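DUF4442 domain-containing protein (PDB 1SH8) is of unknown function but, as a hotdog-fold protein of a thioesterase-like family, probably acts as a thioesterase. Local coordinates at residues L13-I18 with L26-L31; R37-G42 with K94-V99; M52-L57 with L87-P92; V99-D104 with Y123-Q128. All blocks are in the same frame, centred on the assembly; numbering follows the deposited sequence.

All four contacts belong to one hotdog domain. Contact 1 closes first in the chain. Contact 3 is nested inside the loop that contact 2 closes, and contact 4 follows. Contacts 1 and 2 touch, with centres about 12 Å apart, because strands 27-32 and 35-40 are neighbours in the antiparallel sheet. Contacts 2 and 4 share Val-99 and strand 97-102, which leads on to strand 120-130; both lie within one chain. Contact 3 sits about 11 Å from contact 2, where Met-52 packs on Met-40 and Ile-97. It joins helix 54-62 to the other half of the sheet and lies at the dimer interface, where strand 78-89 pairs with the second subunit. Segment 13-18 reaches that subunit at its end.

Contact 1. Residues L13-I18 with L26-L31; sequences LTEEKI and LRAEVL
Glu-15, on helix 7-16, grips strand 27-32 through Arg-27 and Ala-28. Its OE2 accepts the backbone N of Ala-28 at 2.8 Å in a nearly straight bond (170°). The N-H arrives on the anti side of the carboxylate, close to its plane. OE1 forms a salt bridge with Arg-27 NH1 at 2.7 Å. The Arg-27 chain is bent at chi2 and chi3. Glu-15 OE2 lies above one face of its guanidinium, toward the rim, and the two planes are 52° apart. The aliphatic part of Glu-15 is also close, its CG lying 3.5 Å from Leu-26 O.

The apolar side is looser. Thr-14 OG1, bonded to Ala-10 O, meets Leu-31 CD1 at 3.6 Å, while Thr-14 CG2 only reaches Ala-28 CB at 4.4 Å. Leu-31 also packs on helix 64-72. On the water side, water 2 donates to Glu-15 OE2 and Ala-28 O, adding a water-mediated link. Arg-27 is exposed here, whereas Glu-15 is buried.

The helix thus packs on the edge strand, within this chain, of the curved antiparallel sheet, just before a classic beta bulge at Glu-29 and Val-30, in a hotdog fold.

Contact 2. Residues R37-G42 with K94-V99; sequences RLRMPG and KGDIRV
Asp-96 and Gly-42 close the end of an antiparallel strand pair, 37-40 with 97-99. Asp-96 CB lies 4.0 Å from Met-40 O, next to Arg-39 CD. Its CG turns beside the backbone N (chi1 -66°), 3.9 Å from Pro-41 CA. OD1 accepts the N-H of Gly-42 at 2.9 Å, on the anti side and 26° out of the carboxylate plane. OD2 stays 4.0 Å from Arg-39 NE, beyond a salt bridge. Water 3 bridges the two groups: it accepts from NE at 2.8 Å, in the guanidinium plane, and donates to OD2.

Further along, the backbones of Met-40 and Ile-97, then Leu-38 and Val-99, form hydrogen-bonded pairs, the shortest from Met-40 N to Ile-97 O at 2.7 Å. Their side chains face the core and Leu-60. On the other edge of strand 97-102, Arg-98 bonds by its backbone to Thr-130.

Arg-39 and Arg-98 share the outer face, their CG atoms touching. Arg-37 lies alongside Arg-98, with Arg-37 NE just 3.6 Å from Arg-98 NH1. Both bind Glu-29 OE1, and Arg-39 NH1 binds Glu-29 OE2. One carboxylate shared by three arginines should partly offset their repulsion and probably remains ionised.

Contact 3. Residues M52-L57 with L87-P92; sequences MYAGAL and LRFRRP
Phe-89 projects from strand 78-89 onto Ala-54 and Leu-57, at the start of helix 54-62. This helix probably forms the first part of the central helix of the hotdog fold, around which the sheet wraps. The bump is the Phe-89 ring. The hollow is formed by two side chains one helical turn apart.

Ala-54 CB meets the far end of the ring obliquely, 3.9 Å from Phe-89 CZ. Leu-57 sends CD1 to the ring edge, near its plane, 4.0 Å from Phe-89 CE1. The ring is therefore bounded at CZ by the small alanine and along the CD1-CE1 side by the leucine branch. The Phe-89 torsion, with CG beside the backbone N (chi1 -56°), directs the ring base to this site.

Leu-87, two residues earlier, points to the helix from the same side of the strand. Its CD2 lies off the CE1-CZ rim of Phe-89, against the helix backbone, within 4.2 Å of both Ala-54 O and Leu-57 C. The contacts between side chains are all apolar.

The second subunit also packs here. Leu-87 and Arg-88 pair antiparallel with a strand of that subunit, so the sheet continues across the dimer. Phe-89 also packs on Val-82 of the second subunit, and Ala-54 on its Glu-62. The last fit is that of the leucines: Leu-87 CD2 lies 4.4 Å from Leu-57 CB.

Contact 4. Residues V99-D104 with Y123-Q128; sequences VEARLD and YSLELQ
Val-99 and Leu-127 begin a contact between neighbouring strands where the two halves of the curved hotdog sheet meet, splayed apart here and bridged by water. Strands 99-102 and 123-128 run antiparallel at 153°, but their axes come no closer than 6.6 Å. That spacing is too wide for direct backbone pairing.

Val-99 directs CG2 anti to its backbone N. This methyl meets Leu-127 CD1 at 3.7 Å and touches Gln-128 O at 3.6 Å. At Glu-100 two waters take the place of strand bonds. Water 4 accepts from Glu-100 N and donates to Gln-128 O at 2.7 Å. Water 5 donates to Glu-100 O and accepts from Gln-128 N. Glu-100 CB points away, and its OE1 bonds to Tyr-35 OH.

Ala-101 points inward, and its CB sits 3.6 Å from Leu-127 CD2. The two branches of Leu-127 thus serve both Val-99 and Ala-101. Pro-64 covers the same residues from the helix 64-72 side. Arg-102 contributes its backbone: O lies 4.0 Å from Leu-125 CD2. Leu-103 reaches Tyr-123 obliquely, CD2 to CD1 at 4.5 Å. Tyr-123 also meets the Tyr-144 ring, and its OH bonds to Gly-65 O. The strand ends at Arg-102, and Asp-104 is the N-cap: its OD2 accepts Arg-107 N of helix 105-118.

Contact 1. Residues L13-I18 with L26-L31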
loop_
_atom_site.group_PDB
_atom_site.type_symbol
_atom_site.label_atom_id
_atom_site.label_comp_id
_atom_site.label_asym_id
_atom_site.label_seq_id
_atom_site.Cartn_x
_atom_site.Cartn_y
_atom_site.Cartn_z
ATOM N N LEU A 13 -18.560 8.562 -1.551
ATOM C CA LEU A 13 -17.228 9.139 -1.739
ATOM C C LEU A 13 -16.132 8.202 -1.229
ATOM O O LEU A 13 -15.110 8.014 -1.888
ATOM C CB LEU A 13 -17.138 10.497 -1.036
ATOM C CG LEU A 13 -18.026 11.585 -1.656
ATOM C CD1 LEU A 13 -17.939 12.871 -0.833
ATOM C CD2 LEU A 13 -17.594 11.827 -3.104
ATOM N N THR A 14 -16.353 7.600 -0.066
ATOM C CA THR A 14 -15.376 6.686 0.516
ATOM C C THR A 14 -15.099 5.490 -0.392
ATOM O O THR A 14 -13.947 5.124 -0.627
ATOM C CB THR A 14 -15.863 6.154 1.889
ATOM O OG1 THR A 14 -15.976 7.242 2.810
ATOM C CG2 THR A 14 -14.884 5.129 2.452
ATOM N N GLU A 15 -16.161 4.890 -0.911
ATOM C CA GLU A 15 -16.031 3.714 -1.759
ATOM C C GLU A 15 -15.719 3.981 -3.220
ATOM O O GLU A 15 -15.088 3.147 -3.876
ATOM C CB GLU A 15 -17.317 2.880 -1.697
ATOM C CG GLU A 15 -17.684 2.377 -0.308
ATOM C CD GLU A 15 -18.992 1.593 -0.288
ATOM O OE1 GLU A 15 -19.664 1.502 -1.343
ATOM O OE2 GLU A 15 -19.354 1.067 0.788
ATOM N N GLU A 16 -16.135 5.138 -3.732
ATOM C CA GLU A 16 -15.951 5.410 -5.155
ATOM C C GLU A 16 -15.168 6.620 -5.647
ATOM O O GLU A 16 -14.921 6.729 -6.848
ATOM C CB GLU A 16 -17.328 5.412 -5.824
ATOM C CG GLU A 16 -18.053 4.077 -5.707
ATOM C CD GLU A 16 -19.464 4.127 -6.242
ATOM O OE1 GLU A 16 -19.658 4.654 -7.359
ATOM O OE2 GLU A 16 -20.379 3.634 -5.548
ATOM N N LYS A 17 -14.761 7.528 -4.771
ATOM C CA LYS A 17 -14.033 8.687 -5.272
ATOM C C LYS A 17 -12.722 8.288 -5.946
ATOM O O LYS A 17 -12.336 8.870 -6.962
ATOM C CB LYS A 17 -13.751 9.688 -4.157
ATOM C CG LYS A 17 -13.331 11.053 -4.687
ATOM C CD LYS A 17 -13.325 12.084 -3.585
ATOM C CE LYS A 17 -12.987 13.464 -4.116
ATOM N NZ LYS A 17 -12.970 14.457 -3.001
ATOM N N ILE A 18 -12.040 7.299 -5.376
ATOM C CA ILE A 18 -10.773 6.823 -5.933
ATOM C C ILE A 18 -11.027 5.498 -6.651
ATOM O O ILE A 18 -11.375 4.493 -6.021
ATOM C CB ILE A 18 -9.719 6.642 -4.810
ATOM C CG1 ILE A 18 -9.463 7.991 -4.128
ATOM C CG2 ILE A 18 -8.415 6.080 -5.386
ATOM C CD1 ILE A 18 -8.478 7.921 -2.980
ATOM N N LEU A 26 -13.948 -2.412 -1.868
ATOM C CA LEU A 26 -13.979 -1.985 -0.473
ATOM C C LEU A 26 -15.345 -1.413 -0.117
ATOM O O LEU A 26 -15.922 -0.640 -0.886
ATOM C CB LEU A 26 -12.894 -0.936 -0.215
ATOM C CG LEU A 26 -12.836 -0.388 1.213
ATOM C CD1 LEU A 26 -11.393 -0.120 1.612
ATOM C CD2 LEU A 26 -13.690 0.868 1.308
ATOM N N ARG A 27 -15.860 -1.801 1.048
ATOM C CA ARG A 27 -17.160 -1.327 1.509
ATOM C C ARG A 27 -17.071 -0.668 2.881
ATOM O O ARG A 27 -16.306 -1.101 3.747
ATOM C CB ARG A 27 -18.150 -2.491 1.567
ATOM C CG ARG A 27 -18.370 -3.164 0.222
ATOM C CD ARG A 27 -19.234 -2.307 -0.683
ATOM N NE ARG A 27 -20.596 -2.242 -0.167
ATOM C CZ ARG A 27 -21.549 -1.446 -0.643
ATOM N NH1 ARG A 27 -21.299 -0.627 -1.660
ATOM N NH2 ARG A 27 -22.758 -1.470 -0.096
ATOM N N ALA A 28 -17.844 0.397 3.070
ATOM C CA ALA A 28 -17.870 1.098 4.346
ATOM C C ALA A 28 -19.032 0.528 5.139
ATOM O O ALA A 28 -20.159 0.502 4.650
ATOM C CB ALA A 28 -18.077 2.593 4.124
ATOM N N GLU A 29 -18.767 0.052 6.350
ATOM C CA GLU A 29 -19.834 -0.492 7.184
ATOM C C GLU A 29 -20.416 0.616 8.052
ATOM O O GLU A 29 -21.633 0.707 8.221
ATOM C CB GLU A 29 -19.311 -1.642 8.050
ATOM C CG GLU A 29 -18.832 -2.832 7.233
ATOM C CD GLU A 29 -18.632 -4.091 8.059
ATOM O OE1 GLU A 29 -18.452 -3.989 9.294
ATOM O OE2 GLU A 29 -18.639 -5.186 7.461
ATOM N N VAL A 30 -19.545 1.459 8.600
ATOM C CA VAL A 30 -19.971 2.588 9.423
ATOM C C VAL A 30 -19.118 3.813 9.097
ATOM O O VAL A 30 -17.896 3.716 8.978
ATOM C CB VAL A 30 -19.834 2.294 10.939
ATOM C CG1 VAL A 30 -20.144 3.552 11.744
ATOM C CG2 VAL A 30 -20.786 1.174 11.343
ATOM N N LEU A 31 -19.778 4.956 8.935
ATOM C CA LEU A 31 -19.104 6.221 8.646
ATOM C C LEU A 31 -19.792 7.320 9.446
ATOM O O LEU A 31 -20.901 7.737 9.116
ATOM C CB LEU A 31 -19.180 6.553 7.151
ATOM C CG LEU A 31 -18.394 5.641 6.211
ATOM C CD1 LEU A 31 -18.709 6.006 4.771
ATOM C CD2 LEU A 31 -16.898 5.779 6.487
HETATM O O HOH W 1 -15.571 0.068 -3.477
HETATM O O HOH W 2 -21.479 0.387 2.020
#

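Contact 2. Residues R37-G42 with K94-V99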
loop_
_atom_site.group_PDB
_atom_site.type_symbol
_atom_site.label_atom_id
_atom_site.label_comp_id
_atom_site.label_asym_id
_atom_site.label_seq_id
_atom_site.Cartn_x
_atom_site.Cartn_y
_atom_site.Cartn_z
ATOM N N ARG A 37 -15.625 2.252 9.971
ATOM C CA ARG A 37 -15.354 0.818 9.924
ATOM C C ARG A 37 -15.496 0.403 8.468
ATOM O O ARG A 37 -16.549 0.605 7.860
ATOM C CB ARG A 37 -16.331 0.015 10.795
ATOM C CG ARG A 37 -16.011 -1.479 10.791
ATOM C CD ARG A 37 -16.758 -2.243 11.874
ATOM N NE ARG A 37 -18.186 -2.406 11.605
ATOM C CZ ARG A 37 -19.159 -1.777 12.258
ATOM N NH1 ARG A 37 -18.878 -0.915 13.227
ATOM N NH2 ARG A 37 -20.425 -2.046 11.965
ATOM N N LEU A 38 -14.429 -0.164 7.915
ATOM C CA LEU A 38 -14.414 -0.585 6.518
ATOM C C LEU A 38 -14.181 -2.084 6.392
ATOM O O LEU A 38 -13.643 -2.719 7.304
ATOM C CB LEU A 38 -13.303 0.155 5.762
ATOM C CG LEU A 38 -13.147 1.663 6.005
ATOM C CD1 LEU A 38 -11.919 2.155 5.243
ATOM C CD2 LEU A 38 -14.399 2.412 5.560
ATOM N N ARG A 39 -14.578 -2.636 5.250
ATOM C CA ARG A 39 -14.416 -4.060 4.976
ATOM C C ARG A 39 -13.866 -4.286 3.569
ATOM O O ARG A 39 -14.357 -3.705 2.603
ATOM C CB ARG A 39 -15.763 -4.785 5.104
ATOM C CG ARG A 39 -15.674 -6.297 4.863
ATOM C CD ARG A 39 -17.042 -6.984 4.918
ATOM N NE ARG A 39 -17.860 -6.674 3.749
ATOM C CZ ARG A 39 -18.947 -5.910 3.765
ATOM N NH1 ARG A 39 -19.370 -5.362 4.897
ATOM N NH2 ARG A 39 -19.616 -5.693 2.641
ATOM N N MET A 40 -12.838 -5.117 3.450
ATOM C CA MET A 40 -12.286 -5.425 2.135
ATOM C C MET A 40 -12.664 -6.875 1.842
ATOM O O MET A 40 -12.292 -7.784 2.584
ATOM C CB MET A 40 -10.763 -5.272 2.109
ATOM C CG MET A 40 -10.134 -5.524 0.728
ATOM S SD MET A 40 -10.526 -4.272 -0.533
ATOM C CE MET A 40 -9.364 -3.000 -0.060
ATOM N N PRO A 41 -13.430 -7.107 0.764
ATOM C CA PRO A 41 -13.817 -8.485 0.445
ATOM C C PRO A 41 -12.617 -9.342 0.049
ATOM O O PRO A 41 -11.682 -8.858 -0.597
ATOM C CB PRO A 41 -14.817 -8.306 -0.700
ATOM C CG PRO A 41 -14.328 -7.059 -1.386
ATOM C CD PRO A 41 -13.988 -6.155 -0.215
ATOM N N GLY A 42 -12.641 -10.610 0.449
ATOM C CA GLY A 42 -11.552 -11.503 0.110
ATOM C C GLY A 42 -11.624 -11.843 -1.362
ATOM O O GLY A 42 -10.602 -11.952 -2.041
ATOM N N LYS A 94 -7.352 -14.513 5.311
ATOM C CA LYS A 94 -8.340 -15.282 4.566
ATOM C C LYS A 94 -9.744 -14.737 4.789
ATOM O O LYS A 94 -10.090 -14.323 5.894
ATOM C CB LYS A 94 -8.273 -16.757 4.979
ATOM C CG LYS A 94 -6.934 -17.408 4.650
ATOM C CD LYS A 94 -6.905 -18.874 5.038
ATOM C CE LYS A 94 -5.536 -19.484 4.774
ATOM N NZ LYS A 94 -5.168 -19.425 3.334
ATOM N N GLY A 95 -10.544 -14.732 3.725
ATOM C CA GLY A 95 -11.899 -14.233 3.828
ATOM C C GLY A 95 -11.932 -12.719 3.823
ATOM O O GLY A 95 -10.967 -12.071 3.407
ATOM N N ASP A 96 -13.046 -12.152 4.277
ATOM C CA ASP A 96 -13.196 -10.704 4.331
ATOM C C ASP A 96 -12.419 -10.150 5.522
ATOM O O ASP A 96 -12.409 -10.739 6.608
ATOM C CB ASP A 96 -14.670 -10.321 4.459
ATOM C CG ASP A 96 -15.480 -10.678 3.228
ATOM O OD1 ASP A 96 -14.886 -11.098 2.217
ATOM O OD2 ASP A 96 -16.719 -10.525 3.273
ATOM N N ILE A 97 -11.778 -9.004 5.309
ATOM C CA ILE A 97 -10.974 -8.367 6.342
ATOM C C ILE A 97 -11.554 -6.994 6.663
ATOM O O ILE A 97 -12.022 -6.291 5.766
ATOM C CB ILE A 97 -9.509 -8.223 5.855
ATOM C CG1 ILE A 97 -8.980 -9.585 5.387
ATOM C CG2 ILE A 97 -8.633 -7.670 6.961
ATOM C CD1 ILE A 97 -8.978 -10.671 6.462
ATOM N N ARG A 98 -11.520 -6.612 7.940
ATOM C CA ARG A 98 -12.061 -5.323 8.358
ATOM C C ARG A 98 -11.085 -4.510 9.182
ATOM O O ARG A 98 -10.078 -5.017 9.686
ATOM C CB ARG A 98 -13.340 -5.505 9.198
ATOM C CG ARG A 98 -14.491 -6.204 8.502
ATOM C CD ARG A 98 -15.772 -6.070 9.331
ATOM N NE ARG A 98 -15.664 -6.716 10.643
ATOM C CZ ARG A 98 -16.594 -6.639 11.595
ATOM N NH1 ARG A 98 -17.705 -5.940 11.389
ATOM N NH2 ARG A 98 -16.420 -7.268 12.754
ATOM N N VAL A 99 -11.417 -3.235 9.331
ATOM C CA VAL A 99 -10.626 -2.316 10.122
ATOM C C VAL A 99 -11.552 -1.220 10.634
ATOM O O VAL A 99 -12.542 -0.871 9.983
ATOM C CB VAL A 99 -9.503 -1.652 9.279
ATOM C CG1 VAL A 99 -10.109 -0.750 8.207
ATOM C CG2 VAL A 99 -8.571 -0.845 10.185
HETATM O O HOH W 3 -17.424 -8.255 1.484
#

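Contact 3. Residues M52-L57 with L87-P92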
loop_
_atom_site.group_PDB
_atom_site.type_symbol
_atom_site.label_atom_id
_atom_site.label_comp_id
_atom_site.label_asym_id
_atom_site.label_seq_id
_atom_site.Cartn_x
_atom_site.Cartn_y
_atom_site.Cartn_z
ATOM N N MET A 52 -5.208 -12.766 1.109
ATOM C CA MET A 52 -5.357 -11.422 0.562
ATOM C C MET A 52 -4.029 -10.832 0.123
ATOM O O MET A 52 -3.030 -10.919 0.837
ATOM C CB MET A 52 -6.025 -10.483 1.584
ATOM C CG MET A 52 -6.384 -9.088 1.026
ATOM S SD MET A 52 -7.517 -8.130 2.085
ATOM C CE MET A 52 -6.752 -6.793 2.328
ATOM N N TYR A 53 -4.030 -10.227 -1.058
ATOM C CA TYR A 53 -2.828 -9.601 -1.589
ATOM C C TYR A 53 -2.428 -8.429 -0.686
ATOM O O TYR A 53 -3.288 -7.682 -0.209
ATOM C CB TYR A 53 -3.074 -9.111 -3.023
ATOM C CG TYR A 53 -1.920 -8.301 -3.574
ATOM C CD1 TYR A 53 -0.626 -8.817 -3.580
ATOM C CD2 TYR A 53 -2.111 -6.994 -4.022
ATOM C CE1 TYR A 53 0.457 -8.051 -4.009
ATOM C CE2 TYR A 53 -1.037 -6.219 -4.452
ATOM C CZ TYR A 53 0.243 -6.755 -4.437
ATOM O OH TYR A 53 1.314 -5.985 -4.809
ATOM N N ALA A 54 -1.127 -8.275 -0.456
ATOM C CA ALA A 54 -0.604 -7.202 0.393
ATOM C C ALA A 54 -1.133 -5.814 0.039
ATOM O O ALA A 54 -1.375 -4.999 0.930
ATOM C CB ALA A 54 0.920 -7.199 0.341
ATOM N N GLY A 55 -1.294 -5.546 -1.256
ATOM C CA GLY A 55 -1.788 -4.254 -1.713
ATOM C C GLY A 55 -3.216 -3.982 -1.275
ATOM O O GLY A 55 -3.593 -2.829 -1.033
ATOM N N ALA A 56 -4.016 -5.042 -1.180
ATOM C CA ALA A 56 -5.401 -4.909 -0.745
ATOM C C ALA A 56 -5.397 -4.617 0.758
ATOM O O ALA A 56 -6.182 -3.796 1.243
ATOM C CB ALA A 56 -6.171 -6.184 -1.042
ATOM N N LEU A 57 -4.517 -5.297 1.498
ATOM C CA LEU A 57 -4.405 -5.069 2.938
ATOM C C LEU A 57 -3.976 -3.624 3.177
ATOM O O LEU A 57 -4.515 -2.943 4.052
ATOM C CB LEU A 57 -3.391 -6.037 3.556
ATOM C CG LEU A 57 -3.877 -7.486 3.699
ATOM C CD1 LEU A 57 -2.708 -8.417 4.003
ATOM C CD2 LEU A 57 -4.929 -7.551 4.811
ATOM N N LEU A 87 3.182 -1.061 7.570
ATOM C CA LEU A 87 2.182 -2.131 7.594
ATOM C C LEU A 87 2.898 -3.421 7.980
ATOM O O LEU A 87 3.814 -3.851 7.285
ATOM C CB LEU A 87 1.528 -2.293 6.217
ATOM C CG LEU A 87 0.447 -3.377 6.091
ATOM C CD1 LEU A 87 -0.705 -3.092 7.057
ATOM C CD2 LEU A 87 -0.067 -3.428 4.656
ATOM N N ARG A 88 2.497 -4.022 9.097
ATOM C CA ARG A 88 3.122 -5.251 9.576
ATOM C C ARG A 88 2.187 -6.432 9.338
ATOM O O ARG A 88 1.034 -6.420 9.762
ATOM C CB ARG A 88 3.445 -5.126 11.071
ATOM C CG ARG A 88 4.229 -3.864 11.441
ATOM C CD ARG A 88 4.482 -3.780 12.946
ATOM N NE ARG A 88 4.729 -2.407 13.391
ATOM C CZ ARG A 88 5.886 -1.760 13.270
ATOM N NH1 ARG A 88 6.938 -2.350 12.719
ATOM N NH2 ARG A 88 5.985 -0.504 13.692
ATOM N N PHE A 89 2.690 -7.453 8.654
ATOM C CA PHE A 89 1.893 -8.630 8.333
ATOM C C PHE A 89 2.061 -9.688 9.418
ATOM O O PHE A 89 3.180 -10.131 9.697
ATOM C CB PHE A 89 2.327 -9.160 6.964
ATOM C CG PHE A 89 2.240 -8.126 5.867
ATOM C CD1 PHE A 89 1.011 -7.806 5.288
ATOM C CD2 PHE A 89 3.379 -7.442 5.441
ATOM C CE1 PHE A 89 0.919 -6.816 4.298
ATOM C CE2 PHE A 89 3.298 -6.448 4.451
ATOM C CZ PHE A 89 2.063 -6.138 3.880
ATOM N N ARG A 90 0.944 -10.086 10.025
ATOM C CA ARG A 90 0.961 -11.059 11.112
ATOM C C ARG A 90 0.629 -12.488 10.702
ATOM O O ARG A 90 1.259 -13.437 11.175
ATOM C CB ARG A 90 -0.001 -10.619 12.213
ATOM C CG ARG A 90 0.242 -9.206 12.723
ATOM C CD ARG A 90 1.709 -8.961 13.077
ATOM N NE ARG A 90 1.839 -7.777 13.920
ATOM C CZ ARG A 90 2.991 -7.207 14.250
ATOM N NH1 ARG A 90 4.141 -7.702 13.802
ATOM N NH2 ARG A 90 2.994 -6.155 15.055
ATOM N N ARG A 91 -0.374 -12.645 9.843
ATOM C CA ARG A 91 -0.767 -13.974 9.379
ATOM C C ARG A 91 -1.567 -13.895 8.084
ATOM O O ARG A 91 -2.162 -12.863 7.776
ATOM C CB ARG A 91 -1.575 -14.692 10.463
ATOM C CG ARG A 91 -2.678 -13.866 11.083
ATOM C CD ARG A 91 -3.053 -14.414 12.451
ATOM N NE ARG A 91 -3.789 -15.670 12.362
ATOM C CZ ARG A 91 -3.884 -16.552 13.354
ATOM N NH1 ARG A 91 -3.280 -16.316 14.514
ATOM N NH2 ARG A 91 -4.589 -17.665 13.189
ATOM N N PRO A 92 -1.575 -14.982 7.295
ATOM C CA PRO A 92 -2.327 -14.979 6.035
ATOM C C PRO A 92 -3.751 -14.481 6.267
ATOM O O PRO A 92 -4.440 -14.957 7.167
ATOM C CB PRO A 92 -2.282 -16.445 5.610
ATOM C CG PRO A 92 -0.942 -16.892 6.125
ATOM C CD PRO A 92 -0.920 -16.285 7.515
#

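Contact 4. Residues V99-D104 with Y123-Q128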
loop_
_atom_site.group_PDB
_atom_site.type_symbol
_atom_site.label_atom_id
_atom_site.label_comp_id
_atom_site.label_asym_id
_atom_site.label_seq_id
_atom_site.Cartn_x
_atom_site.Cartn_y
_atom_site.Cartn_z
ATOM N N VAL A 99 -11.417 -3.235 9.331
ATOM C CA VAL A 99 -10.626 -2.316 10.122
ATOM C C VAL A 99 -11.552 -1.220 10.634
ATOM O O VAL A 99 -12.542 -0.871 9.983
ATOM C CB VAL A 99 -9.503 -1.652 9.279
ATOM C CG1 VAL A 99 -10.109 -0.750 8.207
ATOM C CG2 VAL A 99 -8.571 -0.845 10.185
ATOM N N GLU A 100 -11.257 -0.708 11.822
ATOM C CA GLU A 100 -12.023 0.403 12.356
ATOM C C GLU A 100 -11.015 1.411 12.887
ATOM O O GLU A 100 -9.894 1.055 13.255
ATOM C CB GLU A 100 -13.037 -0.047 13.425
ATOM C CG GLU A 100 -12.518 -0.775 14.637
ATOM C CD GLU A 100 -13.656 -1.439 15.426
ATOM O OE1 GLU A 100 -14.644 -0.753 15.759
ATOM O OE2 GLU A 100 -13.566 -2.653 15.713
ATOM N N ALA A 101 -11.393 2.680 12.867
ATOM C CA ALA A 101 -10.505 3.740 13.316
ATOM C C ALA A 101 -11.337 4.864 13.899
ATOM O O ALA A 101 -12.481 5.062 13.502
ATOM C CB ALA A 101 -9.682 4.257 12.140
ATOM N N ARG A 102 -10.759 5.603 14.836
ATOM C CA ARG A 102 -11.488 6.697 15.448
ATOM C C ARG A 102 -10.621 7.912 15.769
ATOM O O ARG A 102 -9.394 7.827 15.823
ATOM C CB ARG A 102 -12.190 6.202 16.721
ATOM C CG ARG A 102 -11.259 5.659 17.796
ATOM C CD ARG A 102 -12.052 5.037 18.960
ATOM N NE ARG A 102 -12.707 3.780 18.591
ATOM C CZ ARG A 102 -13.605 3.145 19.345
ATOM N NH1 ARG A 102 -13.969 3.649 20.519
ATOM N NH2 ARG A 102 -14.140 2.001 18.929
ATOM N N LEU A 103 -11.295 9.047 15.940
ATOM C CA LEU A 103 -10.685 10.326 16.308
ATOM C C LEU A 103 -11.654 10.908 17.329
ATOM O O LEU A 103 -12.838 11.058 17.027
ATOM C CB LEU A 103 -10.609 11.281 15.114
ATOM C CG LEU A 103 -9.493 11.144 14.087
ATOM C CD1 LEU A 103 -9.685 12.195 12.994
ATOM C CD2 LEU A 103 -8.147 11.321 14.773
ATOM N N ASP A 104 -11.184 11.229 18.530
ATOM C CA ASP A 104 -12.103 11.779 19.525
ATOM C C ASP A 104 -12.522 13.207 19.160
ATOM O O ASP A 104 -11.833 13.898 18.400
ATOM C CB ASP A 104 -11.489 11.746 20.929
ATOM C CG ASP A 104 -10.349 12.721 21.090
ATOM O OD1 ASP A 104 -9.273 12.481 20.502
ATOM O OD2 ASP A 104 -10.528 13.732 21.803
ATOM N N TYR A 123 -2.194 13.976 12.025
ATOM C CA TYR A 123 -2.900 13.037 12.884
ATOM C C TYR A 123 -2.406 11.644 12.499
ATOM O O TYR A 123 -2.110 11.374 11.331
ATOM C CB TYR A 123 -4.434 13.165 12.771
ATOM C CG TYR A 123 -5.055 12.923 11.409
ATOM C CD1 TYR A 123 -5.626 11.687 11.083
ATOM C CD2 TYR A 123 -5.130 13.949 10.468
ATOM C CE1 TYR A 123 -6.263 11.487 9.852
ATOM C CE2 TYR A 123 -5.760 13.760 9.234
ATOM C CZ TYR A 123 -6.325 12.530 8.934
ATOM O OH TYR A 123 -6.952 12.363 7.717
ATOM N N SER A 124 -2.263 10.773 13.490
ATOM C CA SER A 124 -1.792 9.422 13.228
ATOM C C SER A 124 -2.849 8.393 13.602
ATOM O O SER A 124 -3.749 8.670 14.402
ATOM C CB SER A 124 -0.509 9.150 14.014
ATOM O OG SER A 124 -0.723 9.323 15.404
ATOM N N LEU A 125 -2.745 7.213 12.997
ATOM C CA LEU A 125 -3.669 6.123 13.276
ATOM C C LEU A 125 -2.846 4.844 13.407
ATOM O O LEU A 125 -1.942 4.595 12.603
ATOM C CB LEU A 125 -4.689 5.961 12.137
ATOM C CG LEU A 125 -5.626 7.135 11.815
ATOM C CD1 LEU A 125 -6.449 6.814 10.568
ATOM C CD2 LEU A 125 -6.543 7.409 12.994
ATOM N N GLU A 126 -3.147 4.061 14.438
ATOM C CA GLU A 126 -2.483 2.779 14.689
ATOM C C GLU A 126 -3.634 1.786 14.714
ATOM O O GLU A 126 -4.375 1.702 15.695
ATOM C CB GLU A 126 -1.745 2.810 16.028
ATOM C CG GLU A 126 -0.583 3.791 16.030
ATOM C CD GLU A 126 0.079 3.897 17.381
ATOM O OE1 GLU A 126 0.856 2.991 17.747
ATOM O OE2 GLU A 126 -0.191 4.892 18.080
ATOM N N LEU A 127 -3.769 1.037 13.624
ATOM C CA LEU A 127 -4.885 0.123 13.449
ATOM C C LEU A 127 -4.565 -1.355 13.337
ATOM O O LEU A 127 -3.436 -1.745 13.044
ATOM C CB LEU A 127 -5.652 0.529 12.188
ATOM C CG LEU A 127 -5.826 2.031 11.930
ATOM C CD1 LEU A 127 -6.533 2.237 10.597
ATOM C CD2 LEU A 127 -6.614 2.667 13.064
ATOM N N GLN A 128 -5.595 -2.166 13.556
ATOM C CA GLN A 128 -5.498 -3.614 13.435
ATOM C C GLN A 128 -6.518 -4.057 12.395
ATOM O O GLN A 128 -7.660 -3.593 12.394
ATOM C CB GLN A 128 -5.839 -4.312 14.747
ATOM C CG GLN A 128 -4.937 -3.978 15.909
ATOM C CD GLN A 128 -5.201 -4.882 17.093
ATOM O OE1 GLN A 128 -6.346 -5.064 17.503
ATOM N NE2 GLN A 128 -4.140 -5.458 17.647
HETATM O O HOH W 4 -9.822 -2.675 13.638
HETATM O O HOH W 5 -7.983 -0.584 14.790
#